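Local coordinates for pyridine synthase TbtD (Thermobispora bispora, PDB 5WA4), which probably catalyses the formal [4+2] aza-cycloaddition that builds the central pyridine of the thiopeptide antibiotic thiomuracin, and binds the leader peptide of its substrate, at residues I167-V172 with F336-L341. Sequence-based numbering, arbitrary orientation.
Sequences IAFDLV and FLVCHL
Val338 plugs against the backbone of Ala168 and Phe169 where two helices of the all-helical part of TbtD, 164-178 and 332-352, cross at -55° with segment axes 9.4 Å apart at closest approach. The tight part of this helix-helix packing is a single methyl: Val338 CG1 lies 3.6 Å from Phe169 CA. With CG1 anti to the backbone N (chi1 163°), Val338 directs this branch at the neighbouring helix, where CG1 also meets Ala168 CB at 4.3 Å and Phe169 CB at 4.1 Å. No hydrogen bond joins the segments, so the contact rests on apolar packing, with 242 Å² buried in total.

The looser flanks are not open to solvent: Val172 and Cys339 are buried, as are the four residues that touch. Toward Val172 and Cys339 the fit is looser, Val172 CG1 standing 4.6 Å from Cys339 SG, and Tyr322 of helix 307-328 packs on both side chains. On the other flank, Phe169 and Leu341 each pack on an apolar side chain of the bound peptide, which places this junction beside the leader-peptide site. Behind the interface, Asp170 forms a salt bridge with Arg226. The phenyl group of Phe169, anti to its own N (chi1 -179°), extends along this peptide-facing flank to the second helix, and its rim carbon CE2 stops 4.0 Å from Leu341 C, which lies near the ring plane.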
ATOM      1  N   ILE E 167      20.680 -25.472  25.241  1.00 44.70           N
ATOM      2  CA  ILE E 167      21.041 -26.262  24.087  1.00 55.15           C
ATOM      3  C   ILE E 167      20.783 -25.429  22.824  1.00 49.35           C
ATOM      4  O   ILE E 167      21.672 -25.277  21.976  1.00 48.48           O
ATOM      5  CB  ILE E 167      20.268 -27.576  24.039  1.00 57.78           C
ATOM      6  CG1 ILE E 167      20.664 -28.439  25.252  1.00 50.44           C
ATOM      7  CG2 ILE E 167      20.521 -28.281  22.702  1.00 41.02           C
ATOM      8  CD1 ILE E 167      19.902 -29.774  25.388  1.00 52.33           C
ATOM      9  N   ALA E 168      19.589 -24.853  22.735  1.00 46.74           N
ATOM     10  CA  ALA E 168      19.232 -24.007  21.609  1.00 47.91           C
ATOM     11  C   ALA E 168      20.199 -22.843  21.453  1.00 51.36           C
ATOM     12  O   ALA E 168      20.556 -22.483  20.333  1.00 53.05           O
ATOM     13  CB  ALA E 168      17.842 -23.499  21.746  1.00 43.66           C
ATOM     14  N   PHE E 169      20.645 -22.256  22.554  1.00 49.18           N
ATOM     15  CA  PHE E 169      21.580 -21.147  22.427  1.00 47.14           C
ATOM     16  C   PHE E 169      22.840 -21.627  21.709  1.00 52.89           C
ATOM     17  O   PHE E 169      23.272 -21.010  20.733  1.00 50.09           O
ATOM     18  CB  PHE E 169      21.921 -20.557  23.793  1.00 50.82           C
ATOM     19  CG  PHE E 169      22.875 -19.383  23.740  1.00 49.74           C
ATOM     20  CD1 PHE E 169      24.247 -19.579  23.841  1.00 43.64           C
ATOM     21  CD2 PHE E 169      22.403 -18.091  23.596  1.00 49.95           C
ATOM     22  CE1 PHE E 169      25.126 -18.499  23.796  1.00 50.34           C
ATOM     23  CE2 PHE E 169      23.284 -17.005  23.562  1.00 51.03           C
ATOM     24  CZ  PHE E 169      24.642 -17.212  23.667  1.00 44.06           C
ATOM     25  N   ASP E 170      23.403 -22.744  22.177  1.00 52.27           N
ATOM     26  CA  ASP E 170      24.622 -23.301  21.595  1.00 51.75           C
ATOM     27  C   ASP E 170      24.443 -23.585  20.084  1.00 53.43           C
ATOM     28  O   ASP E 170      25.211 -23.076  19.262  1.00 47.27           O
ATOM     29  CB  ASP E 170      25.053 -24.591  22.323  1.00 60.34           C
ATOM     30  CG  ASP E 170      25.485 -24.368  23.790  1.00 57.91           C
ATOM     31  OD1 ASP E 170      25.857 -23.242  24.172  1.00 54.58           O
ATOM     32  OD2 ASP E 170      25.482 -25.358  24.562  1.00 61.30           O
ATOM     33  N   LEU E 171      23.427 -24.373  19.723  1.00 51.48           N
ATOM     34  CA  LEU E 171      23.197 -24.733  18.323  1.00 45.19           C
ATOM     35  C   LEU E 171      23.027 -23.514  17.433  1.00 49.46           C
ATOM     36  O   LEU E 171      23.702 -23.380  16.410  1.00 50.54           O
ATOM     37  CB  LEU E 171      21.976 -25.636  18.187  1.00 41.39           C
ATOM     38  CG  LEU E 171      22.160 -26.982  18.879  1.00 41.97           C
ATOM     39  CD1 LEU E 171      20.977 -27.924  18.628  1.00 38.89           C
ATOM     40  CD2 LEU E 171      23.493 -27.603  18.478  1.00 38.01           C
ATOM     41  N   VAL E 172      22.129 -22.621  17.824  1.00 48.15           N
ATOM     42  CA  VAL E 172      21.874 -21.412  17.043  1.00 49.13           C
ATOM     43  C   VAL E 172      23.150 -20.598  16.816  1.00 44.76           C
ATOM     44  O   VAL E 172      23.451 -20.221  15.699  1.00 48.81           O
ATOM     45  CB  VAL E 172      20.787 -20.548  17.733  1.00 44.87           C
ATOM     46  CG1 VAL E 172      21.007 -19.074  17.505  1.00 41.87           C
ATOM     47  CG2 VAL E 172      19.411 -20.979  17.274  1.00 39.28           C
ATOM     48  N   PHE E 336      12.729 -17.291  19.760  1.00 41.35           N
ATOM     49  CA  PHE E 336      12.998 -15.866  19.565  1.00 39.69           C
ATOM     50  C   PHE E 336      13.797 -15.253  20.713  1.00 47.65           C
ATOM     51  O   PHE E 336      14.671 -14.417  20.487  1.00 48.11           O
ATOM     52  CB  PHE E 336      11.703 -15.109  19.335  1.00 40.45           C
ATOM     53  CG  PHE E 336      11.001 -15.542  18.084  1.00 48.47           C
ATOM     54  CD1 PHE E 336      11.652 -15.464  16.851  1.00 54.18           C
ATOM     55  CD2 PHE E 336       9.730 -16.064  18.123  1.00 47.87           C
ATOM     56  CE1 PHE E 336      11.032 -15.887  15.675  1.00 54.43           C
ATOM     57  CE2 PHE E 336       9.096 -16.491  16.947  1.00 55.53           C
ATOM     58  CZ  PHE E 336       9.747 -16.403  15.725  1.00 50.03           C
ATOM     59  N   LEU E 337      13.550 -15.701  21.940  1.00 47.21           N
ATOM     60  CA  LEU E 337      14.298 -15.182  23.077  1.00 45.85           C
ATOM     61  C   LEU E 337      15.753 -15.589  23.000  1.00 45.56           C
ATOM     62  O   LEU E 337      16.654 -14.755  23.178  1.00 49.03           O
ATOM     63  CB  LEU E 337      13.695 -15.676  24.388  1.00 56.74           C
ATOM     64  CG  LEU E 337      14.515 -15.456  25.655  1.00 48.39           C
ATOM     65  CD1 LEU E 337      14.596 -13.968  25.944  1.00 44.78           C
ATOM     66  CD2 LEU E 337      13.916 -16.251  26.812  1.00 45.35           C
ATOM     67  N   VAL E 338      15.993 -16.871  22.744  1.00 45.21           N
ATOM     68  CA  VAL E 338      17.363 -17.354  22.524  1.00 46.60           C
ATOM     69  C   VAL E 338      18.120 -16.604  21.386  1.00 45.62           C
ATOM     70  O   VAL E 338      19.271 -16.196  21.579  1.00 38.87           O
ATOM     71  CB  VAL E 338      17.353 -18.856  22.252  1.00 44.88           C
ATOM     72  CG1 VAL E 338      18.645 -19.294  21.620  1.00 41.63           C
ATOM     73  CG2 VAL E 338      17.105 -19.598  23.556  1.00 44.43           C
ATOM     74  N   CYS E 339      17.479 -16.378  20.230  1.00 47.93           N
ATOM     75  CA  CYS E 339      18.132 -15.599  19.167  1.00 46.29           C
ATOM     76  C   CYS E 339      18.393 -14.190  19.646  1.00 46.41           C
ATOM     77  O   CYS E 339      19.423 -13.601  19.333  1.00 50.96           O
ATOM     78  CB  CYS E 339      17.303 -15.520  17.878  1.00 46.53           C
ATOM     79  SG  CYS E 339      16.882 -17.084  17.072  1.00 54.07           S
ATOM     80  N   HIS E 340      17.451 -13.624  20.381  1.00 45.19           N
ATOM     81  CA  HIS E 340      17.644 -12.253  20.796  1.00 48.29           C
ATOM     82  C   HIS E 340      18.853 -12.165  21.747  1.00 52.82           C
ATOM     83  O   HIS E 340      19.668 -11.232  21.656  1.00 50.31           O
ATOM     84  CB  HIS E 340      16.394 -11.701  21.449  1.00 45.83           C
ATOM     85  CG  HIS E 340      16.519 -10.271  21.847  1.00 47.57           C
ATOM     86  ND1 HIS E 340      16.138  -9.236  21.024  1.00 58.02           N
ATOM     87  CD2 HIS E 340      17.045  -9.700  22.958  1.00 54.96           C
ATOM     88  CE1 HIS E 340      16.391  -8.086  21.623  1.00 63.21           C
ATOM     89  NE2 HIS E 340      16.950  -8.341  22.796  1.00 58.44           N
ATOM     90  N   LEU E 341      18.989 -13.152  22.628  1.00 46.43           N
ATOM     91  CA  LEU E 341      20.124 -13.182  23.547  1.00 48.25           C
ATOM     92  C   LEU E 341      21.443 -13.476  22.818  1.00 54.08           C
ATOM     93  O   LEU E 341      22.497 -12.965  23.203  1.00 52.89           O
ATOM     94  CB  LEU E 341      19.885 -14.211  24.659  1.00 51.96           C
ATOM     95  CG  LEU E 341      18.775 -13.826  25.649  1.00 55.84           C
ATOM     96  CD1 LEU E 341      18.382 -14.976  26.572  1.00 48.34           C
ATOM     97  CD2 LEU E 341      19.216 -12.602  26.440  1.00 54.40           C
TER